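Local structure of G-protein interacting protein 1 (Dictyostelium discoideum, 5Z1N) at residues 41-46 / 122-127; 23-28 / 130-135. The protein probably binds heterotrimeric G proteins and holds them in the cytosol during chemotaxis, the chain here being its phospholipid-holding C-terminal TNFAIP8-like domain. All coordinates share one frame; numbering follows the deposited sequence.

Contact 1 of 2, residues 41-46 / 122-127; sequences ILKILI and IQLIRN. With PEF (di-palmitoyl-3-sn-phosphatidylethanolamine), chain B.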
ATOM      1  N   ILE A  41      -0.420   0.321   8.804  1.00 11.12           N
ATOM      2  CA  ILE A  41      -1.420   0.242   7.742  1.00 14.06           C
ATOM      3  C   ILE A  41      -2.817   0.185   8.344  1.00 14.06           C
ATOM      4  O   ILE A  41      -3.724   0.924   7.933  1.00 12.18           O
ATOM      5  CB  ILE A  41      -1.143  -0.974   6.838  1.00  7.82           C
ATOM      6  CG1 ILE A  41       0.134  -0.767   6.027  1.00 12.13           C
ATOM      7  CG2 ILE A  41      -2.311  -1.230   5.902  1.00 15.07           C
ATOM      8  CD1 ILE A  41       0.527  -1.975   5.215  1.00 13.73           C
ATOM      9  N   LEU A  42      -3.004  -0.682   9.345  1.00 13.49           N
ATOM     10  CA  LEU A  42      -4.303  -0.768  10.006  1.00 18.83           C
ATOM     11  C   LEU A  42      -4.710   0.568  10.617  1.00 12.29           C
ATOM     12  O   LEU A  42      -5.858   0.994  10.478  1.00 13.43           O
ATOM     13  CB  LEU A  42      -4.275  -1.858  11.075  1.00  9.98           C
ATOM     14  CG  LEU A  42      -4.215  -3.287  10.538  1.00 15.22           C
ATOM     15  CD1 LEU A  42      -3.872  -4.255  11.658  1.00 13.77           C
ATOM     16  CD2 LEU A  42      -5.536  -3.652   9.882  1.00 16.20           C
ATOM     17  N   LYS A  43      -3.781   1.242  11.295  1.00 12.09           N
ATOM     18  CA  LYS A  43      -4.093   2.496  11.975  1.00 15.69           C
ATOM     19  C   LYS A  43      -4.532   3.570  10.984  1.00 14.62           C
ATOM     20  O   LYS A  43      -5.563   4.234  11.172  1.00 16.28           O
ATOM     21  CB  LYS A  43      -2.865   2.942  12.767  1.00 14.04           C
ATOM     22  CG  LYS A  43      -2.860   4.370  13.259  1.00 20.20           C
ATOM     23  CD  LYS A  43      -1.536   4.642  13.962  1.00 29.86           C
ATOM     24  CE  LYS A  43      -1.627   5.808  14.924  1.00 42.63           C
ATOM     25  NZ  LYS A  43      -0.432   5.861  15.814  1.00 42.40           N
ATOM     26  N   ILE A  44      -3.757   3.746   9.910  1.00 11.63           N
ATOM     27  CA  ILE A  44      -4.089   4.745   8.898  1.00 10.16           C
ATOM     28  C   ILE A  44      -5.442   4.433   8.270  1.00 11.26           C
ATOM     29  O   ILE A  44      -6.313   5.308   8.158  1.00 11.63           O
ATOM     30  CB  ILE A  44      -2.981   4.813   7.834  1.00  8.96           C
ATOM     31  CG1 ILE A  44      -1.646   5.198   8.474  1.00  7.34           C
ATOM     32  CG2 ILE A  44      -3.363   5.793   6.726  1.00 12.03           C
ATOM     33  CD1 ILE A  44      -0.461   4.921   7.577  1.00  8.93           C
ATOM     34  N   LEU A  45      -5.633   3.179   7.846  1.00  8.48           N
ATOM     35  CA  LEU A  45      -6.894   2.787   7.221  1.00  9.18           C
ATOM     36  C   LEU A  45      -8.073   3.045   8.148  1.00 12.95           C
ATOM     37  O   LEU A  45      -9.070   3.660   7.749  1.00 12.69           O
ATOM     38  CB  LEU A  45      -6.850   1.310   6.837  1.00  9.47           C
ATOM     39  CG  LEU A  45      -6.042   0.905   5.611  1.00 12.35           C
ATOM     40  CD1 LEU A  45      -5.846  -0.602   5.630  1.00 12.99           C
ATOM     41  CD2 LEU A  45      -6.740   1.360   4.334  1.00 14.37           C
ATOM     42  N   ILE A  46      -7.980   2.561   9.389  1.00  9.58           N
ATOM     43  CA  ILE A  46      -9.065   2.724  10.351  1.00 12.91           C
ATOM     44  C   ILE A  46      -9.409   4.195  10.526  1.00 13.29           C
ATOM     45  O   ILE A  46     -10.588   4.565  10.579  1.00 13.65           O
ATOM     46  CB  ILE A  46      -8.692   2.067  11.695  1.00 17.00           C
ATOM     47  CG1 ILE A  46      -8.675   0.540  11.566  1.00 24.03           C
ATOM     48  CG2 ILE A  46      -9.650   2.504  12.798  1.00 18.25           C
ATOM     49  CD1 ILE A  46      -9.712  -0.006  10.625  1.00 27.71           C
ATOM     50  N   ILE A 122       1.394  11.883  11.466  1.00  9.92           N
ATOM     51  CA  ILE A 122       1.661  12.292  10.090  1.00 13.31           C
ATOM     52  C   ILE A 122       3.008  11.737   9.636  1.00 13.66           C
ATOM     53  O   ILE A 122       3.139  11.194   8.525  1.00 10.57           O
ATOM     54  CB  ILE A 122       1.600  13.826   9.969  1.00 10.07           C
ATOM     55  CG1 ILE A 122       0.197  14.337  10.310  1.00  7.48           C
ATOM     56  CG2 ILE A 122       2.030  14.281   8.579  1.00 13.71           C
ATOM     57  CD1 ILE A 122      -0.868  13.963   9.284  1.00 11.41           C
ATOM     58  N   GLN A 123       4.029  11.851  10.494  1.00  9.88           N
ATOM     59  CA  GLN A 123       5.312  11.224  10.199  1.00 13.02           C
ATOM     60  C   GLN A 123       5.153   9.719  10.038  1.00 10.13           C
ATOM     61  O   GLN A 123       5.843   9.098   9.224  1.00 10.66           O
ATOM     62  CB  GLN A 123       6.328  11.534  11.298  1.00 13.44           C
ATOM     63  CG  GLN A 123       7.705  10.912  11.053  1.00 12.54           C
ATOM     64  CD  GLN A 123       8.659  11.080  12.229  1.00 38.57           C
ATOM     65  OE1 GLN A 123       8.370  10.657  13.351  1.00 22.28           O
ATOM     66  NE2 GLN A 123       9.807  11.697  11.972  1.00 25.02           N
ATOM     67  N   LEU A 124       4.253   9.115  10.816  1.00  8.39           N
ATOM     68  CA  LEU A 124       3.965   7.695  10.640  1.00 14.25           C
ATOM     69  C   LEU A 124       3.437   7.414   9.237  1.00 10.30           C
ATOM     70  O   LEU A 124       3.851   6.440   8.594  1.00  9.83           O
ATOM     71  CB  LEU A 124       2.969   7.230  11.704  1.00 10.79           C
ATOM     72  CG  LEU A 124       2.561   5.756  11.761  1.00 21.47           C
ATOM     73  CD1 LEU A 124       2.343   5.338  13.208  1.00 28.52           C
ATOM     74  CD2 LEU A 124       1.303   5.487  10.937  1.00 16.33           C
ATOM     75  N   ILE A 125       2.522   8.255   8.746  1.00  8.00           N
ATOM     76  CA  ILE A 125       2.056   8.112   7.368  1.00 12.94           C
ATOM     77  C   ILE A 125       3.234   8.156   6.406  1.00 10.97           C
ATOM     78  O   ILE A 125       3.372   7.301   5.518  1.00  8.20           O
ATOM     79  CB  ILE A 125       1.026   9.202   7.027  1.00  8.32           C
ATOM     80  CG1 ILE A 125      -0.217   9.067   7.902  1.00  7.97           C
ATOM     81  CG2 ILE A 125       0.649   9.127   5.550  1.00  8.92           C
ATOM     82  CD1 ILE A 125      -1.164  10.223   7.751  1.00  9.46           C
ATOM     83  N   ARG A 126       4.112   9.153   6.578  1.00  9.14           N
ATOM     84  CA  ARG A 126       5.245   9.316   5.670  1.00  9.64           C
ATOM     85  C   ARG A 126       6.153   8.091   5.681  1.00  9.58           C
ATOM     86  O   ARG A 126       6.559   7.600   4.622  1.00  9.66           O
ATOM     87  CB  ARG A 126       6.040  10.573   6.035  1.00 12.81           C
ATOM     88  CG  ARG A 126       5.312  11.876   5.739  1.00 10.99           C
ATOM     89  CD  ARG A 126       6.279  13.052   5.702  1.00 16.44           C
ATOM     90  NE  ARG A 126       7.122  13.098   6.895  1.00 19.66           N
ATOM     91  CZ  ARG A 126       6.840  13.806   7.984  1.00 33.34           C
ATOM     92  NH1 ARG A 126       5.732  14.538   8.034  1.00 21.49           N
ATOM     93  NH2 ARG A 126       7.667  13.783   9.023  1.00 19.87           N
ATOM     94  N   ASN A 127       6.496   7.592   6.872  1.00  8.70           N
ATOM     95  CA  ASN A 127       7.397   6.444   6.960  1.00 10.71           C
ATOM     96  C   ASN A 127       6.761   5.196   6.365  1.00  7.06           C
ATOM     97  O   ASN A 127       7.431   4.414   5.674  1.00  8.63           O
ATOM     98  CB  ASN A 127       7.789   6.189   8.415  1.00 12.66           C
ATOM     99  CG  ASN A 127       8.768   7.214   8.946  1.00 14.12           C
ATOM    100  OD1 ASN A 127       9.487   7.858   8.181  1.00 20.61           O
ATOM    101  ND2 ASN A 127       8.809   7.362  10.264  1.00 16.67           N
TER
HETATM  102  C2  PEF B 401     -11.765  -2.393   2.766  1.00 24.15           C
HETATM  103  C1  PEF B 401     -12.759  -1.257   2.559  1.00 24.30           C
HETATM  104  N   PEF B 401     -16.741  -0.601  -1.794  0.50 29.33           N
HETATM  105  C3  PEF B 401     -12.157  -3.631   1.976  1.00 13.45           C
HETATM  106  C4  PEF B 401     -15.433   0.411  -0.027  0.50 36.42           C
HETATM  107  C5  PEF B 401     -16.527   0.629  -1.064  0.50 35.46           C
HETATM  108  C10 PEF B 401      -9.405  -2.382   3.131  1.00 22.40           C
HETATM  109  C11 PEF B 401      -8.038  -1.781   2.918  1.00 29.38           C
HETATM  110  C12 PEF B 401      -6.970  -2.848   2.708  1.00 23.00           C
HETATM  111  C13 PEF B 401      -5.713  -2.160   2.185  1.00 20.54           C
HETATM  112  C14 PEF B 401      -4.506  -3.085   2.079  1.00 21.61           C
HETATM  113  C15 PEF B 401      -3.438  -2.403   1.229  1.00 27.43           C
HETATM  114  C16 PEF B 401      -2.148  -3.208   1.169  1.00 35.38           C
HETATM  115  C17 PEF B 401      -1.248  -2.737   0.029  1.00 32.13           C
HETATM  116  C18 PEF B 401      -1.133  -1.217  -0.023  1.00 30.61           C
HETATM  117  C19 PEF B 401       0.274  -0.780  -0.421  1.00 35.19           C
HETATM  118  C20 PEF B 401       0.767  -1.489  -1.679  1.00 20.72           C
HETATM  119  C21 PEF B 401       2.145  -2.095  -1.445  1.00 21.44           C
HETATM  120  C22 PEF B 401       2.605  -2.919  -2.642  1.00 20.19           C
HETATM  121  C23 PEF B 401       3.774  -3.825  -2.269  1.00 14.73           C
HETATM  122  C24 PEF B 401       4.309  -4.553  -3.496  1.00 14.44           C
HETATM  123  C25 PEF B 401       5.349  -5.583  -3.116  1.00 20.26           C
HETATM  124  C30 PEF B 401     -10.611  -3.950   0.070  1.00 27.79           C
HETATM  125  C31 PEF B 401     -10.246  -3.738  -1.379  1.00 27.61           C
HETATM  126  C32 PEF B 401      -9.182  -2.652  -1.492  1.00 25.24           C
HETATM  127  C33 PEF B 401      -9.752  -1.277  -1.169  1.00 29.79           C
HETATM  128  C34 PEF B 401      -8.665  -0.356  -0.630  1.00 39.05           C
HETATM  129  C35 PEF B 401      -9.169   1.078  -0.495  1.00 40.18           C
HETATM  130  C36 PEF B 401      -8.367   1.851   0.545  1.00 51.35           C
HETATM  131  C37 PEF B 401      -8.521   3.360   0.379  1.00 40.40           C
HETATM  132  C38 PEF B 401      -7.867   4.104   1.540  1.00 37.89           C
HETATM  133  C39 PEF B 401      -6.879   5.155   1.045  1.00 42.95           C
HETATM  134  C40 PEF B 401      -6.250   5.935   2.196  1.00 35.70           C
HETATM  135  C41 PEF B 401      -5.476   5.028   3.147  1.00 41.06           C
HETATM  136  C42 PEF B 401      -4.292   4.350   2.462  1.00 31.45           C
HETATM  137  C43 PEF B 401      -3.431   3.613   3.481  1.00 17.80           C
HETATM  138  C44 PEF B 401      -2.264   2.896   2.815  1.00 33.59           C
HETATM  139  C45 PEF B 401      -1.301   2.362   3.854  1.00 23.97           C
HETATM  140  O4  PEF B 401      -9.608  -3.218   3.993  1.00 14.21           O
HETATM  141  O5  PEF B 401      -9.875  -4.575   0.817  1.00 28.09           O
HETATM  142  O2  PEF B 401     -10.503  -1.950   2.285  1.00 20.00           O
HETATM  143  O3  PEF B 401     -11.838  -3.391   0.609  1.00 29.60           O
HETATM  144  O1P PEF B 401     -16.473  -1.453   3.030  1.00 16.64           O
HETATM  145  O2P PEF B 401     -14.880   0.597   2.602  1.00 18.79           O
HETATM  146  O3P PEF B 401     -14.054  -1.781   2.295  1.00 22.49           O
HETATM  147  O4P PEF B 401     -15.686  -0.785   0.709  1.00 28.97           O
HETATM  148  P   PEF B 401     -15.334  -0.802   2.274  1.00 19.14           P
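Leu124 reaches helix 31-53 with both of its methyl groups, and each finds a different neighbour. With CG anti to the backbone N (chi1 -177°), its fork is carried across to Lys43 and Ile44. Leu124 CD1 rests against the end of the extended lysine chain, 3.8 Å from Lys43 NZ. That contact is one of van der Waals surface: the ammonium hydrogen-bonds to Asn121 OD1, a turn earlier on helix 119-132. Leu124 CD2 lies 3.8 Å from Ile44 CD1, the two side chains running alongside each other in opposite senses. One residue on, Ile125 meets Ile44 at a slant, its CG1 4.2 Å from Ile44 CG1, while Ile44 CD1 comes 4.1 Å from Ile125 CA. Ile125 also touches Val110 and Leu113 of helix 92-113. Ile44 is thus gripped on one branch by protein; on the other, its CG2 lies 3.9 Å from C43 of the bound phosphatidylethanolamine. Leu45 touches both acyl chains of the lipid, its CD2 lying 3.7 Å from lipid C11 on one and also near C41 on the other. Segments 41-46 and 122-127, axes crossing at -120°, the first lining the phospholipid pocket, form a wall typical of the all-helical TNFAIP8-like fold.

Contact 2 of 2, residues 23-28 / 130-135; sequences KIIKRV and AFLGSL
Ile25 faces Phe131 and Leu132 across the interior of a TNFAIP8-like helical bundle, where helix 12-28 packs near its C-terminal end against the last turn of helix 119-132. The case illustrates how one branched residue can serve two neighbours of different shape. Ile25 gathers round one corner of the phenylalanine ring: its CG2 comes within 3.8 Å of Phe131 CE1, and the same methyl is 4.0 Å from Phe131 CZ, an oblique approach. In Phe131, CG anti to the backbone N (chi1 -175°) carries the ring across to Ile25, and the ring also meets that of Phe137, the two planes inclined by about 30°. Phe137, on helix 135-144, also touches Ile24 and Val28, so the ring pair links that helix to helices 119-132 and 12-28. Leu132 starts out askew from the contact but brings its tip closer; its side chain also comes within about 4 Å of the bound phosphatidylethanolamine. Ile25 also touches Ala34 and Met37 of helix 31-53. With an alanine in place of Ile25, the corner of the Phe131 ring and the leucine methyl would probably lose their shared support, leaving a gap into which the ring could shift. The reach needed for the leucine comes from the far methyl of the isoleucine: Ile25 CD1 meets Leu132 CD2 at 3.7 Å, the side chains standing nearly at right angles.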
ATOM      1  N   LYS A  23       3.611 -10.657   4.829  1.00  8.81           N
ATOM      2  CA  LYS A  23       4.531 -11.763   4.574  1.00 12.01           C
ATOM      3  C   LYS A  23       5.682 -11.315   3.682  1.00 12.40           C
ATOM      4  O   LYS A  23       6.850 -11.655   3.937  1.00 10.86           O
ATOM      5  CB  LYS A  23       3.791 -12.944   3.945  1.00 11.15           C
ATOM      6  CG  LYS A  23       4.685 -14.151   3.686  1.00 23.15           C
ATOM      7  CD  LYS A  23       3.880 -15.432   3.507  1.00 22.67           C
ATOM      8  CE  LYS A  23       2.966 -15.362   2.289  1.00 25.90           C
ATOM      9  NZ  LYS A  23       2.078 -16.561   2.187  1.00 24.86           N
ATOM     10  N   ILE A  24       5.378 -10.528   2.645  1.00  8.08           N
ATOM     11  CA  ILE A  24       6.448 -10.042   1.775  1.00  8.83           C
ATOM     12  C   ILE A  24       7.426  -9.164   2.556  1.00 12.84           C
ATOM     13  O   ILE A  24       8.654  -9.287   2.409  1.00 10.25           O
ATOM     14  CB  ILE A  24       5.847  -9.309   0.564  1.00  6.56           C
ATOM     15  CG1 ILE A  24       5.214 -10.331  -0.387  1.00 13.67           C
ATOM     16  CG2 ILE A  24       6.907  -8.494  -0.153  1.00  5.76           C
ATOM     17  CD1 ILE A  24       4.310  -9.731  -1.449  1.00 13.31           C
ATOM     18  N   ILE A  25       6.903  -8.283   3.414  1.00  7.64           N
ATOM     19  CA  ILE A  25       7.770  -7.424   4.219  1.00  8.71           C
ATOM     20  C   ILE A  25       8.659  -8.264   5.126  1.00 13.57           C
ATOM     21  O   ILE A  25       9.858  -7.988   5.269  1.00 10.52           O
ATOM     22  CB  ILE A  25       6.937  -6.418   5.033  1.00  9.47           C
ATOM     23  CG1 ILE A  25       6.187  -5.463   4.109  1.00  9.41           C
ATOM     24  CG2 ILE A  25       7.837  -5.623   5.976  1.00  9.44           C
ATOM     25  CD1 ILE A  25       5.342  -4.463   4.856  1.00 13.74           C
ATOM     26  N   LYS A  26       8.086  -9.291   5.762  1.00  9.04           N
ATOM     27  CA  LYS A  26       8.891 -10.221   6.549  1.00 14.37           C
ATOM     28  C   LYS A  26      10.053 -10.759   5.725  1.00 18.03           C
ATOM     29  O   LYS A  26      11.204 -10.759   6.172  1.00 13.19           O
ATOM     30  CB  LYS A  26       8.027 -11.380   7.056  1.00 17.99           C
ATOM     31  CG  LYS A  26       7.271 -11.107   8.343  1.00 23.37           C
ATOM     32  CD  LYS A  26       6.906 -12.402   9.066  1.00 15.56           C
ATOM     33  CE  LYS A  26       6.003 -13.278   8.223  1.00 15.58           C
ATOM     34  NZ  LYS A  26       5.642 -14.539   8.939  1.00 12.95           N
ATOM     35  N   ARG A  27       9.764 -11.200   4.498  1.00 15.09           N
ATOM     36  CA  ARG A  27      10.808 -11.799   3.675  1.00 13.98           C
ATOM     37  C   ARG A  27      11.892 -10.797   3.289  1.00 19.60           C
ATOM     38  O   ARG A  27      13.065 -11.172   3.187  1.00 21.96           O
ATOM     39  CB  ARG A  27      10.189 -12.427   2.426  1.00 15.55           C
ATOM     40  CG  ARG A  27       9.245 -13.589   2.721  1.00 25.34           C
ATOM     41  CD  ARG A  27       9.978 -14.800   3.301  1.00 33.79           C
ATOM     42  NE  ARG A  27      10.110 -14.741   4.758  1.00 23.07           N
ATOM     43  CZ  ARG A  27       9.219 -15.233   5.612  1.00 23.29           C
ATOM     44  NH1 ARG A  27       9.429 -15.136   6.916  1.00 19.35           N
ATOM     45  NH2 ARG A  27       8.116 -15.818   5.164  1.00 22.05           N
ATOM     46  N   VAL A  28      11.540  -9.528   3.075  1.00 11.80           N
ATOM     47  CA  VAL A  28      12.545  -8.575   2.610  1.00 15.06           C
ATOM     48  C   VAL A  28      13.287  -7.852   3.731  1.00 14.37           C
ATOM     49  O   VAL A  28      14.385  -7.331   3.491  1.00 11.75           O
ATOM     50  CB  VAL A  28      11.929  -7.520   1.676  1.00 15.99           C
ATOM     51  CG1 VAL A  28      11.341  -8.184   0.441  1.00 18.81           C
ATOM     52  CG2 VAL A  28      10.892  -6.717   2.420  1.00 18.36           C
ATOM     53  N   ALA A 130       6.607   5.547   2.626  1.00 12.11           N
ATOM     54  CA  ALA A 130       7.961   5.566   2.092  1.00  9.87           C
ATOM     55  C   ALA A 130       8.544   4.164   2.039  1.00 13.64           C
ATOM     56  O   ALA A 130       9.279   3.827   1.105  1.00 15.24           O
ATOM     57  CB  ALA A 130       8.849   6.484   2.929  1.00  6.85           C
ATOM     58  N   PHE A 131       8.228   3.329   3.029  1.00 10.05           N
ATOM     59  CA  PHE A 131       8.680   1.944   2.968  1.00 12.22           C
ATOM     60  C   PHE A 131       7.897   1.159   1.923  1.00 12.17           C
ATOM     61  O   PHE A 131       8.486   0.525   1.041  1.00 13.70           O
ATOM     62  CB  PHE A 131       8.553   1.282   4.338  1.00 18.77           C
ATOM     63  CG  PHE A 131       9.103  -0.112   4.381  1.00 11.13           C
ATOM     64  CD1 PHE A 131       8.293  -1.201   4.106  1.00 20.72           C
ATOM     65  CD2 PHE A 131      10.434  -0.332   4.685  1.00 21.69           C
ATOM     66  CE1 PHE A 131       8.801  -2.484   4.140  1.00 23.55           C
ATOM     67  CE2 PHE A 131      10.947  -1.611   4.724  1.00 26.16           C
ATOM     68  CZ  PHE A 131      10.129  -2.688   4.452  1.00 22.23           C
ATOM     69  N   LEU A 132       6.563   1.193   2.008  1.00 14.31           N
ATOM     70  CA  LEU A 132       5.736   0.370   1.128  1.00 16.94           C
ATOM     71  C   LEU A 132       5.846   0.799  -0.327  1.00 11.68           C
ATOM     72  O   LEU A 132       5.654  -0.025  -1.230  1.00 13.64           O
ATOM     73  CB  LEU A 132       4.273   0.428   1.564  1.00 20.00           C
ATOM     74  CG  LEU A 132       3.903  -0.158   2.921  1.00 22.69           C
ATOM     75  CD1 LEU A 132       2.496   0.278   3.275  1.00 20.01           C
ATOM     76  CD2 LEU A 132       4.017  -1.672   2.902  1.00 31.53           C
ATOM     77  N   GLY A 133       6.126   2.073  -0.578  1.00 10.03           N
ATOM     78  CA  GLY A 133       6.282   2.579  -1.922  1.00  7.48           C
ATOM     79  C   GLY A 133       7.716   2.734  -2.371  1.00  9.02           C
ATOM     80  O   GLY A 133       7.959   3.362  -3.408  1.00 12.00           O
ATOM     81  N   SER A 134       8.674   2.187  -1.630  1.00 10.76           N
ATOM     82  CA  SER A 134      10.078   2.369  -1.965  1.00 10.03           C
ATOM     83  C   SER A 134      10.443   1.580  -3.216  1.00  9.01           C
ATOM     84  O   SER A 134      10.100   0.401  -3.343  1.00  8.55           O
ATOM     85  CB  SER A 134      10.959   1.931  -0.799  1.00 11.52           C
ATOM     86  OG  SER A 134      12.311   1.833  -1.202  1.00 13.37           O
ATOM     87  N   LEU A 135      11.156   2.234  -4.135  1.00  7.10           N
ATOM     88  CA  LEU A 135      11.705   1.524  -5.284  1.00 11.31           C
ATOM     89  C   LEU A 135      12.687   0.438  -4.856  1.00 10.75           C
ATOM     90  O   LEU A 135      12.793  -0.600  -5.521  1.00  8.51           O
ATOM     91  CB  LEU A 135      12.377   2.515  -6.235  1.00 12.18           C
ATOM     92  CG  LEU A 135      12.918   1.965  -7.554  1.00 14.39           C
ATOM     93  CD1 LEU A 135      11.848   1.180  -8.295  1.00 11.03           C
ATOM     94  CD2 LEU A 135      13.439   3.105  -8.417  1.00 13.06           C
TER

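How the contacts relate
Helix 119-132 serves both contacts, offering its earlier turns to helix 31-53 in contact 1 and its C-terminal end to helix 12-28 in contact 2. Along the chain, 41-46 comes after 23-28 and 122-127 before 130-135, so contact 1 is nested within the span that contact 2 closes. The sites, centred about 15 Å apart, join directly through Ile41 and Leu132, whose CD1 atoms lie 3.6 Å apart. Both rely on apolar side chains, yet their settings differ. Contact 1 is partly buried, with a lysine at its margin and lipid behind it; contact 2 is buried and adds an aromatic ring. Ile44 and Leu45 touch the lipid in contact 1, and Leu132 approaches it in contact 2.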